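NADPH-dependent nitro/flavin reductase (Bacillus subtilis, PDB 3N2S) uses NADPH as reductant to act on flavin mononucleotide, and reduces nitroaromatic compounds, quinones and azo dyes as an FMN-containing homodimer. Local coordinates at residues A[11-16]-A[131-136]; A[16-21]-A[163-168]. All blocks are in the same frame, centred on the assembly; numbering follows the deposited sequence.

Interaction 1. Residues A[11-16]-A[131-136]. With FMN (flavin mononucleotide), chain E.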
# COMPACT_ATOMS: atom_id res chain seq x y z
N HIS A 11 12.60 11.42 3.39
CA HIS A 11 11.30 11.46 4.05
C HIS A 11 11.30 11.50 5.57
O HIS A 11 12.01 10.74 6.22
CB HIS A 11 10.39 10.28 3.60
CG HIS A 11 9.18 10.14 4.49
ND1 HIS A 11 9.19 9.28 5.58
CD2 HIS A 11 8.03 10.84 4.50
CE1 HIS A 11 8.03 9.47 6.19
NE2 HIS A 11 7.30 10.38 5.57
N ARG A 12 10.41 12.34 6.12
CA ARG A 12 10.00 12.41 7.51
C ARG A 12 8.58 12.94 7.52
O ARG A 12 8.21 13.71 6.63
CB ARG A 12 10.96 13.20 8.43
CG ARG A 12 10.79 14.74 8.47
CD ARG A 12 11.13 15.45 7.14
NE ARG A 12 12.42 15.05 6.58
CZ ARG A 12 13.60 15.56 6.94
NH1 ARG A 12 14.72 15.13 6.37
NH2 ARG A 12 13.67 16.49 7.88
N SER A 13 7.76 12.47 8.49
CA SER A 13 6.38 12.92 8.64
C SER A 13 6.42 14.38 9.11
O SER A 13 7.22 14.73 9.97
CB SER A 13 5.65 12.05 9.66
OG SER A 13 5.45 10.75 9.12
N ILE A 14 5.58 15.22 8.50
CA ILE A 14 5.50 16.63 8.86
C ILE A 14 4.17 16.83 9.59
O ILE A 14 3.10 16.48 9.07
CB ILE A 14 5.68 17.54 7.61
CG1 ILE A 14 7.09 17.39 6.98
CG2 ILE A 14 5.33 19.00 7.93
CD1 ILE A 14 8.34 17.77 7.88
N ARG A 15 4.25 17.34 10.81
CA ARG A 15 3.06 17.53 11.63
C ARG A 15 2.82 19.00 11.97
O ARG A 15 1.99 19.31 12.82
CB ARG A 15 3.13 16.64 12.89
CG ARG A 15 3.12 15.15 12.57
CD ARG A 15 3.23 14.33 13.84
NE ARG A 15 3.19 12.90 13.55
CZ ARG A 15 4.26 12.16 13.27
NH1 ARG A 15 5.47 12.70 13.28
NH2 ARG A 15 4.13 10.86 13.02
N SER A 16 3.54 19.90 11.29
CA SER A 16 3.40 21.33 11.50
C SER A 16 3.42 22.00 10.13
O SER A 16 4.45 22.00 9.45
CB SER A 16 4.51 21.86 12.41
OG SER A 16 4.31 23.25 12.65
N GLY A 131 5.21 18.80 2.65
CA GLY A 131 5.30 17.82 3.71
C GLY A 131 4.04 16.99 3.74
O GLY A 131 2.97 17.45 3.29
N ILE A 132 4.16 15.73 4.21
CA ILE A 132 3.02 14.82 4.33
C ILE A 132 3.01 14.13 5.69
O ILE A 132 4.07 13.90 6.29
CB ILE A 132 2.91 13.77 3.16
CG1 ILE A 132 4.06 12.71 3.16
CG2 ILE A 132 2.77 14.42 1.78
CD1 ILE A 132 3.76 11.39 3.97
N CYS A 133 1.83 13.67 6.10
CA CYS A 133 1.65 12.82 7.27
C CYS A 133 0.43 11.96 7.05
O CYS A 133 -0.66 12.48 6.81
CB CYS A 133 1.58 13.58 8.60
SG CYS A 133 1.76 12.51 10.05
N TYR A 134 0.64 10.63 7.08
CA TYR A 134 -0.47 9.67 6.98
C TYR A 134 -1.23 9.72 8.29
O TYR A 134 -0.63 9.97 9.33
CB TYR A 134 0.06 8.25 6.80
CG TYR A 134 0.47 7.91 5.39
CD1 TYR A 134 -0.37 7.16 4.57
CD2 TYR A 134 1.70 8.30 4.88
CE1 TYR A 134 -0.00 6.83 3.27
CE2 TYR A 134 2.10 7.96 3.59
CZ TYR A 134 1.23 7.24 2.78
OH TYR A 134 1.61 6.87 1.53
N ILE A 135 -2.57 9.53 8.25
CA ILE A 135 -3.44 9.60 9.43
C ILE A 135 -4.32 8.35 9.51
O ILE A 135 -5.44 8.33 9.00
CB ILE A 135 -4.29 10.90 9.48
CG1 ILE A 135 -3.42 12.22 9.26
CG2 ILE A 135 -5.16 10.96 10.80
CD1 ILE A 135 -2.39 12.57 10.40
N GLY A 136 -3.79 7.33 10.16
CA GLY A 136 -4.50 6.07 10.40
C GLY A 136 -5.46 6.21 11.57
O GLY A 136 -6.33 5.36 11.75
N1 FMN E . 1.30 9.78 12.33
C2 FMN E . 0.47 10.53 13.10
O2 FMN E . 0.90 11.53 13.70
N3 FMN E . -0.84 10.20 13.24
C4 FMN E . -1.49 9.15 12.63
O4 FMN E . -2.70 8.91 12.79
C4A FMN E . -0.64 8.31 11.76
N5 FMN E . -1.17 7.32 11.08
C5A FMN E . -0.35 6.66 10.14
C6 FMN E . -0.95 5.67 9.33
C7 FMN E . -0.23 5.06 8.31
C7M FMN E . -0.94 4.08 7.39
C8 FMN E . 1.18 5.34 8.16
C8M FMN E . 2.01 4.65 7.13
C9 FMN E . 1.81 6.31 8.99
C9A FMN E . 1.08 6.97 10.00
N10 FMN E . 1.61 8.02 10.80
C10 FMN E . 0.83 8.74 11.64
C1' FMN E . 3.04 8.39 10.65
C2' FMN E . 3.91 7.34 11.36
O2' FMN E . 3.82 7.58 12.70
C3' FMN E . 5.35 7.58 10.91
O3' FMN E . 5.39 7.32 9.47
C4' FMN E . 6.40 6.69 11.71
O4' FMN E . 6.53 7.26 13.02
C5' FMN E . 7.80 6.82 11.04
O5' FMN E . 8.16 8.23 11.08
P FMN E . 8.61 9.03 9.75
O1P FMN E . 9.85 8.39 9.18
O2P FMN E . 8.73 10.42 10.33
O3P FMN E . 7.36 8.98 8.85
O HOH W 1 6.94 14.92 4.56
O HOH W 2 3.38 9.86 7.38
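C133 lays its SG over one face of the R15 guanidinium, 3.8 Å from R15 NE, while the edge of that same group is turned to the flavin. The R15 chain is extended from CG to NE (chi2 178°, chi3 179°), which carries the guanidinium past the sulfur to the pyrimidine end of FMN. There R15 NE gives an almost straight hydrogen bond to FMN O2 (2.7 Å), and R15 NH2 binds FMN N1 at 3.1 Å. Placed anti to the C133 backbone N (chi1 -166°), C133 SG also reaches the flavin, 3.6 Å from FMN N1.

Behind this pair the backbones are joined by one direct bond, I14 N to I132 O at 3.0 Å; the donor stands well above the I132 carbonyl plane, and S13 CA makes a CH contact with the same oxygen. I14 CG1 lies against the backbone of G131, in the space that a side chain there would need. I14 O is buried against C133 CB and has no hydrogen-bonding partner in the model.

Two waters extend the seam, one linking R12 O to I132 N, the other S13 OG to Y134 N. S13 N donates to phosphate oxygen FMN O2P (2.9 Å) along a nearly linear N-H line. Y134 CB packs on the dimethylbenzene ring, its own ring has FMN C8M over one face, and further along the chain G136 N donates to FMN N5 at 2.8 Å. T39 of the second subunit also bonds the cofactor.

The loop thus holds the phosphate and the pyrimidine edge, and segment 131-136 reaches the central ring through G136 N. The positive R15 group beside FMN O2 and N1 would probably stabilise negative charge there in the reduced flavin, and the hydrogen bond at N5 reaches the hydride-accepting atom of flavins.

Interaction 2. Residues A[16-21]-A[163-168]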
# COMPACT_ATOMS: atom_id res chain seq x y z
N SER A 16 3.54 19.90 11.29
CA SER A 16 3.40 21.33 11.50
C SER A 16 3.42 22.00 10.13
O SER A 16 4.45 22.00 9.45
CB SER A 16 4.51 21.86 12.41
OG SER A 16 4.31 23.25 12.65
N PHE A 17 2.29 22.53 9.74
CA PHE A 17 2.13 23.15 8.42
C PHE A 17 1.73 24.60 8.52
O PHE A 17 1.11 24.99 9.49
CB PHE A 17 1.02 22.42 7.63
CG PHE A 17 1.27 20.97 7.35
CD1 PHE A 17 2.18 20.58 6.36
CD2 PHE A 17 0.53 19.98 8.00
CE1 PHE A 17 2.36 19.22 6.04
CE2 PHE A 17 0.73 18.63 7.71
CZ PHE A 17 1.63 18.25 6.72
N THR A 18 2.00 25.38 7.45
CA THR A 18 1.55 26.78 7.39
C THR A 18 0.07 26.74 6.98
O THR A 18 -0.41 25.69 6.57
CB THR A 18 2.33 27.57 6.34
OG1 THR A 18 1.93 27.15 5.03
CG2 THR A 18 3.86 27.48 6.53
N ASP A 19 -0.63 27.90 7.00
CA ASP A 19 -2.03 27.97 6.60
C ASP A 19 -2.22 28.05 5.07
O ASP A 19 -3.35 28.13 4.60
CB ASP A 19 -2.74 29.15 7.31
CG ASP A 19 -2.13 30.53 7.09
OD1 ASP A 19 -1.10 30.63 6.36
OD2 ASP A 19 -2.64 31.50 7.68
N GLN A 20 -1.11 28.02 4.29
CA GLN A 20 -1.16 28.12 2.82
C GLN A 20 -1.81 26.87 2.21
O GLN A 20 -1.25 25.78 2.31
CB GLN A 20 0.23 28.35 2.23
CG GLN A 20 0.19 28.71 0.73
CD GLN A 20 1.57 28.88 0.12
OE1 GLN A 20 2.59 28.90 0.80
NE2 GLN A 20 1.61 28.97 -1.20
N LEU A 21 -2.97 27.06 1.56
CA LEU A 21 -3.69 25.94 0.95
C LEU A 21 -3.00 25.48 -0.34
O LEU A 21 -2.29 26.25 -0.99
CB LEU A 21 -5.17 26.28 0.68
CG LEU A 21 -6.04 26.78 1.87
CD1 LEU A 21 -7.35 27.32 1.38
CD2 LEU A 21 -6.27 25.67 2.90
N VAL A 163 -1.40 17.04 3.72
CA VAL A 163 -0.38 17.57 2.80
C VAL A 163 -0.34 19.09 2.98
O VAL A 163 -1.39 19.72 3.09
CB VAL A 163 -0.67 17.20 1.31
CG1 VAL A 163 0.49 17.64 0.42
CG2 VAL A 163 -0.94 15.69 1.13
N GLY A 164 0.85 19.67 3.01
CA GLY A 164 0.97 21.12 3.13
C GLY A 164 2.40 21.63 3.07
O GLY A 164 3.34 20.85 2.88
N HIS A 165 2.54 22.94 3.26
CA HIS A 165 3.83 23.64 3.27
C HIS A 165 4.36 23.49 4.68
O HIS A 165 3.67 23.90 5.61
CB HIS A 165 3.64 25.14 2.90
CG HIS A 165 3.20 25.34 1.48
ND1 HIS A 165 4.13 25.41 0.46
CD2 HIS A 165 1.96 25.40 0.95
CE1 HIS A 165 3.42 25.55 -0.65
NE2 HIS A 165 2.12 25.55 -0.41
N PRO A 166 5.51 22.84 4.89
CA PRO A 166 5.97 22.65 6.28
C PRO A 166 6.32 23.95 7.00
O PRO A 166 6.92 24.84 6.40
CB PRO A 166 7.20 21.74 6.12
CG PRO A 166 7.10 21.15 4.72
CD PRO A 166 6.45 22.23 3.93
N ALA A 167 5.91 24.06 8.27
CA ALA A 167 6.22 25.19 9.16
C ALA A 167 7.46 24.82 10.02
O ALA A 167 8.14 25.68 10.55
CB ALA A 167 5.03 25.50 10.05
N ASN A 168 7.73 23.51 10.13
CA ASN A 168 8.85 22.90 10.86
C ASN A 168 9.22 21.63 10.09
O ASN A 168 8.32 20.85 9.76
CB ASN A 168 8.43 22.58 12.31
CG ASN A 168 9.52 22.07 13.21
OD1 ASN A 168 10.19 21.05 12.95
ND2 ASN A 168 9.67 22.72 14.36
O HOH W 3 0.04 24.21 4.08
O HOH W 4 0.16 25.89 -2.19
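Q20 stacks its terminal amide on the H165 imidazole, with the two planes only 6° apart and Q20 OE1 3.5 Å above the centre of the ring. CG of Q20 is anti to the backbone N (chi1 -170°) and the chain stays extended beyond it, so that the amide reaches across the imidazole. Beside the stack, T18 OG1 touches H165 CB at 3.4 Å. An alanine in place of H165 would probably leave the Q20 amide without its stacking partner and free to turn, and deprive the water between H165 NE2 and L21 O of its ring contact.

Backbone bonds set these groups in place. T18 N donates to H165 O (2.9 Å) and A167 N to S16 O (2.8 Å), flanking F17 and P166 as a non-hydrogen-bonded antiparallel pair. T18 OG1 accepts from Q20 N at 3.2 Å, an ST turn that closes the loop between T18 and Q20, and a second water ties T18 O and Q20 O to H165 N.

Inward, the F17 ring puts a face on the V163 carbonyl carbon and its edge towards H165 O; F17 CE1 comes within 3.4 Å of G164 N. The contact fastens the loop between helices 3-9 and 24-35 to the end of strand 155-164 and the residues that follow it; V163 of that strand is joined by backbone hydrogen bonds to G74 and to H75, at the start of strand 75-82.

Overall arrangement
Interaction 1 is a buried contact and interaction 2 a partly buried one nearer the surface, with centres about 11 Å apart. Both fix the same loop, between helices 3-9 and 24-35, to neighbouring strands of one antiparallel sheet: 131-135 in the first, and the end of 155-164 with the residues beyond it in the second. S16 belongs to both, and they touch directly, with a probable hydrogen bond from G131 N to G164 O (2.8 Å) and with F17 packed on G131 O. Their chemistry follows their place: charged and polar groups in interaction 1 serve the flavin, whereas interaction 2 combines paired backbones, an amide-imidazole stack and a phenylalanine turned inward, away from direct cofactor contact.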